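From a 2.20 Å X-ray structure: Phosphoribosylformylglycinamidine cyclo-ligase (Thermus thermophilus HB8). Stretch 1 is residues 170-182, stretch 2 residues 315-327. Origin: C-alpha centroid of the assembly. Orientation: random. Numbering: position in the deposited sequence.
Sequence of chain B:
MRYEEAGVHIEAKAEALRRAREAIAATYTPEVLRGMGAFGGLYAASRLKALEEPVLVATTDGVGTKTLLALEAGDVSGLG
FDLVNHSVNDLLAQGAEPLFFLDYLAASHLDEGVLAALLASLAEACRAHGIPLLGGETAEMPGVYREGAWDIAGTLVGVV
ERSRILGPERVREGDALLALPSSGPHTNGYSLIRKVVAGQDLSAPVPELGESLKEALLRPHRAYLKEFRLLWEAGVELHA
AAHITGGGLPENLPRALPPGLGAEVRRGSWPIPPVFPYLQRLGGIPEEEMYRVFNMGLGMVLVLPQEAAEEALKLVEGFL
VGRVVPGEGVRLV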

# COMPACT_ATOMS: atom_id res chain seq x y z
N ARG B 170 -9.59 -1.38 -27.22
CA ARG B 170 -9.78 -0.21 -28.08
C ARG B 170 -8.70 -0.20 -29.15
O ARG B 170 -8.82 0.48 -30.16
CB ARG B 170 -9.69 1.09 -27.29
CG ARG B 170 -10.29 1.01 -25.91
CD ARG B 170 -11.08 2.26 -25.58
NE ARG B 170 -10.51 3.47 -26.16
CZ ARG B 170 -10.94 4.69 -25.88
NH1 ARG B 170 -11.93 4.86 -25.01
NH2 ARG B 170 -10.39 5.75 -26.46
N VAL B 171 -7.64 -0.97 -28.91
CA VAL B 171 -6.54 -1.06 -29.85
C VAL B 171 -6.94 -1.82 -31.12
O VAL B 171 -7.53 -2.90 -31.06
CB VAL B 171 -5.32 -1.76 -29.21
CG1 VAL B 171 -4.29 -2.07 -30.27
CG2 VAL B 171 -4.73 -0.88 -28.12
N ARG B 172 -6.61 -1.23 -32.26
CA ARG B 172 -6.91 -1.82 -33.56
C ARG B 172 -5.58 -2.03 -34.28
O ARG B 172 -4.56 -1.46 -33.90
CB ARG B 172 -7.80 -0.88 -34.36
CG ARG B 172 -9.11 -0.52 -33.67
CD ARG B 172 -10.15 -1.62 -33.78
NE ARG B 172 -10.72 -1.68 -35.13
CZ ARG B 172 -11.68 -2.53 -35.51
NH1 ARG B 172 -12.17 -3.41 -34.64
NH2 ARG B 172 -12.14 -2.50 -36.75
N GLU B 173 -5.58 -2.87 -35.31
CA GLU B 173 -4.35 -3.13 -36.05
C GLU B 173 -4.02 -1.92 -36.92
O GLU B 173 -4.87 -1.44 -37.67
CB GLU B 173 -4.49 -4.35 -36.94
CG GLU B 173 -3.20 -4.69 -37.68
CD GLU B 173 -3.44 -5.53 -38.92
OE1 GLU B 173 -4.05 -6.61 -38.80
OE2 GLU B 173 -3.00 -5.11 -40.01
N GLY B 174 -2.79 -1.44 -36.80
CA GLY B 174 -2.37 -0.29 -37.59
C GLY B 174 -2.07 0.93 -36.75
O GLY B 174 -1.61 1.95 -37.27
N ASP B 175 -2.32 0.84 -35.45
CA ASP B 175 -2.04 1.97 -34.59
C ASP B 175 -0.56 2.29 -34.57
O ASP B 175 0.28 1.43 -34.85
CB ASP B 175 -2.49 1.70 -33.15
CG ASP B 175 -3.98 1.82 -32.97
OD1 ASP B 175 -4.59 2.67 -33.65
OD2 ASP B 175 -4.54 1.08 -32.13
N ALA B 176 -0.24 3.53 -34.24
CA ALA B 176 1.13 3.98 -34.14
C ALA B 176 1.58 3.84 -32.68
O ALA B 176 0.78 3.97 -31.76
CB ALA B 176 1.23 5.44 -34.59
N LEU B 177 2.86 3.55 -32.48
CA LEU B 177 3.40 3.43 -31.14
C LEU B 177 4.16 4.72 -30.87
O LEU B 177 5.20 4.98 -31.47
CB LEU B 177 4.34 2.23 -31.04
CG LEU B 177 3.81 0.86 -31.46
CD1 LEU B 177 4.83 -0.20 -31.13
CD2 LEU B 177 2.51 0.55 -30.76
N LEU B 178 3.63 5.54 -29.97
CA LEU B 178 4.25 6.81 -29.62
C LEU B 178 4.84 6.69 -28.22
O LEU B 178 4.12 6.46 -27.25
CB LEU B 178 3.19 7.92 -29.67
CG LEU B 178 3.59 9.39 -29.72
CD1 LEU B 178 2.35 10.19 -30.08
CD2 LEU B 178 4.18 9.88 -28.40
N ALA B 179 6.15 6.83 -28.12
CA ALA B 179 6.82 6.72 -26.85
C ALA B 179 7.15 8.08 -26.29
O ALA B 179 7.53 8.98 -27.03
CB ALA B 179 8.09 5.90 -26.99
N LEU B 180 6.98 8.23 -24.98
CA LEU B 180 7.30 9.47 -24.29
C LEU B 180 8.62 9.11 -23.61
O LEU B 180 8.73 8.06 -22.96
CB LEU B 180 6.22 9.82 -23.27
CG LEU B 180 4.82 10.00 -23.86
CD1 LEU B 180 3.89 10.50 -22.78
CD2 LEU B 180 4.88 10.99 -25.03
N PRO B 181 9.64 9.97 -23.74
CA PRO B 181 10.98 9.79 -23.17
C PRO B 181 11.12 9.63 -21.67
O PRO B 181 10.61 10.44 -20.89
CB PRO B 181 11.74 11.00 -23.71
CG PRO B 181 10.68 12.06 -23.74
CD PRO B 181 9.51 11.32 -24.34
N SER B 182 11.84 8.59 -21.27
CA SER B 182 12.09 8.32 -19.86
C SER B 182 13.24 9.23 -19.44
O SER B 182 13.98 9.72 -20.30
CB SER B 182 12.48 6.85 -19.65
OG SER B 182 13.78 6.58 -20.12
N LEU B 315 2.07 18.60 -29.94
CA LEU B 315 1.69 19.05 -28.60
C LEU B 315 2.64 18.50 -27.55
O LEU B 315 2.86 19.12 -26.50
CB LEU B 315 0.27 18.57 -28.27
CG LEU B 315 -0.84 18.80 -29.30
CD1 LEU B 315 -2.09 18.03 -28.91
CD2 LEU B 315 -1.12 20.29 -29.42
N VAL B 316 3.21 17.34 -27.82
CA VAL B 316 4.10 16.72 -26.86
C VAL B 316 5.41 16.19 -27.44
O VAL B 316 5.53 15.91 -28.63
CB VAL B 316 3.36 15.57 -26.13
CG1 VAL B 316 2.78 14.60 -27.13
CG2 VAL B 316 4.30 14.84 -25.21
N GLU B 317 6.39 16.06 -26.55
CA GLU B 317 7.72 15.55 -26.87
C GLU B 317 7.63 14.03 -26.98
O GLU B 317 7.73 13.32 -25.98
CB GLU B 317 8.69 15.94 -25.75
CG GLU B 317 10.12 15.49 -25.94
CD GLU B 317 11.05 16.11 -24.90
OE1 GLU B 317 11.07 17.36 -24.81
OE2 GLU B 317 11.74 15.36 -24.18
N GLY B 318 7.45 13.52 -28.20
CA GLY B 318 7.34 12.09 -28.38
C GLY B 318 8.09 11.57 -29.58
O GLY B 318 8.75 12.33 -30.27
N PHE B 319 7.97 10.27 -29.84
CA PHE B 319 8.65 9.65 -30.96
C PHE B 319 7.85 8.49 -31.54
O PHE B 319 7.50 7.55 -30.82
CB PHE B 319 10.01 9.11 -30.49
CG PHE B 319 10.92 10.17 -29.93
CD1 PHE B 319 11.73 10.92 -30.77
CD2 PHE B 319 10.95 10.42 -28.56
CE1 PHE B 319 12.56 11.92 -30.26
CE2 PHE B 319 11.77 11.41 -28.03
CZ PHE B 319 12.58 12.16 -28.88
N LEU B 320 7.54 8.55 -32.84
CA LEU B 320 6.82 7.46 -33.48
C LEU B 320 7.86 6.35 -33.51
O LEU B 320 8.93 6.53 -34.09
CB LEU B 320 6.39 7.83 -34.90
CG LEU B 320 5.71 6.74 -35.74
CD1 LEU B 320 4.47 6.22 -35.04
CD2 LEU B 320 5.33 7.30 -37.10
N VAL B 321 7.57 5.22 -32.89
CA VAL B 321 8.54 4.14 -32.83
C VAL B 321 8.05 2.78 -33.27
O VAL B 321 8.73 1.78 -33.04
CB VAL B 321 9.08 4.02 -31.39
CG1 VAL B 321 9.63 5.37 -30.93
CG2 VAL B 321 7.98 3.56 -30.46
N GLY B 322 6.89 2.72 -33.89
CA GLY B 322 6.41 1.42 -34.32
C GLY B 322 4.98 1.34 -34.81
O GLY B 322 4.36 2.34 -35.18
N ARG B 323 4.44 0.13 -34.79
CA ARG B 323 3.09 -0.11 -35.25
C ARG B 323 2.58 -1.42 -34.67
O ARG B 323 3.36 -2.30 -34.31
CB ARG B 323 3.12 -0.17 -36.78
CG ARG B 323 1.79 0.01 -37.48
CD ARG B 323 2.02 0.03 -38.98
NE ARG B 323 0.78 0.25 -39.73
CZ ARG B 323 0.73 0.35 -41.06
NH1 ARG B 323 1.84 0.26 -41.78
NH2 ARG B 323 -0.43 0.55 -41.66
N VAL B 324 1.25 -1.54 -34.57
CA VAL B 324 0.59 -2.73 -34.05
C VAL B 324 0.32 -3.67 -35.22
O VAL B 324 -0.57 -3.42 -36.04
CB VAL B 324 -0.74 -2.38 -33.36
CG1 VAL B 324 -1.45 -3.64 -32.89
CG2 VAL B 324 -0.48 -1.44 -32.19
N VAL B 325 1.07 -4.76 -35.28
CA VAL B 325 0.92 -5.72 -36.37
C VAL B 325 0.42 -7.06 -35.87
O VAL B 325 0.46 -7.35 -34.68
CB VAL B 325 2.26 -5.93 -37.10
CG1 VAL B 325 2.77 -4.61 -37.64
CG2 VAL B 325 3.28 -6.56 -36.15
N PRO B 326 -0.07 -7.90 -36.80
CA PRO B 326 -0.59 -9.23 -36.47
C PRO B 326 0.42 -10.11 -35.72
O PRO B 326 1.64 -9.93 -35.83
CB PRO B 326 -0.96 -9.80 -37.83
CG PRO B 326 -1.41 -8.58 -38.57
CD PRO B 326 -0.33 -7.58 -38.21
N GLY B 327 -0.11 -11.06 -34.96
CA GLY B 327 0.73 -11.95 -34.18
C GLY B 327 0.61 -11.58 -32.72
O GLY B 327 -0.49 -11.44 -32.19

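The antiparallel ladder joining these stretches slips by one residue partway along. A176 lies across from R323 (CA to CA 4.7 Å), yet L178 faces L320 (CA to CA 4.7 Å), so V321 and G322 together stand against the single residue L177. The phi/psi of V321, -129/12, departs from extended geometry, and G322 follows at 169/-160. The hydrogen bonds record the same irregularity: L177 O accepts from V321 N at 2.8 Å with an N-H...O angle of 170°, whereas L177 N reaches G322 O at 3.3 Å in a weak bond. One residue of the first strand thus bonds to two successive residues of the second.

G322 needs to be glycine on two counts. At its backbone angles a CB would jam against the carbonyl oxygen of V321, and an ideal CB would also sit 2.7 Å from L177 CD1, a clash. The space left free is taken by L177, whose CD1 lies 3.9 Å from G322 CA.

Beyond the slip, A179 N donates to F319 O at 3.1 Å and 169°; the return bond from F319 N to A179 O has the same length, but its angle of 134° makes it weak. The strand axes approach to 4.4 Å with their directions 145° apart, antiparallel but well short of 180°. Between the amide bonds, CA-H groups also point at carbonyls, as in L178 CA to F319 O at 3.5 Å and R323 CA to D175 O at 3.2 Å.

The pairing extends into the type II turn from R172 to D175. G174 N donates to V324 O at 3.1 Å, and V324 N donates to D175 O, also at 3.1 Å. With phi/psi of 114/-6, G174 adopts a conformation that favours glycine, since a CB would press on the carbonyl oxygen of E173. Within the turn, R172 N donates to D175 OD2 at 3.1 Å and 160°, tying its first residue to its last.

Side chains pack on both faces of the sheet. A176 and L320 share one face, where A176 CB meets L320 CD1 at 3.4 Å. On the face carrying L177 and A179, L177 CB lies 3.9 Å from V321 CG2, the methyl that also approaches A179 CB at 4.2 Å. L177 CD2 reaches V324 CG2 at 3.9 Å, and V324 CG1 meets V171 CG1 at 4.2 Å. V324 and L177, backbone and side chain together, lose the most area to the opposing stretch, 103 and 100 Å² of the 881 Å² buried in total.

At the other end, L180 has its CA-to-CB bond directed away, but its m,t rotamer brings CD2 back to 3.9 Å from V316 CG2. G318 leaves room there: an ideal CB would lie 2.5 Å from L178 CD2. P181 CD sits 3.1 Å from E317 O and meets the edge of the F319 ring, 4.3 Å from CE2.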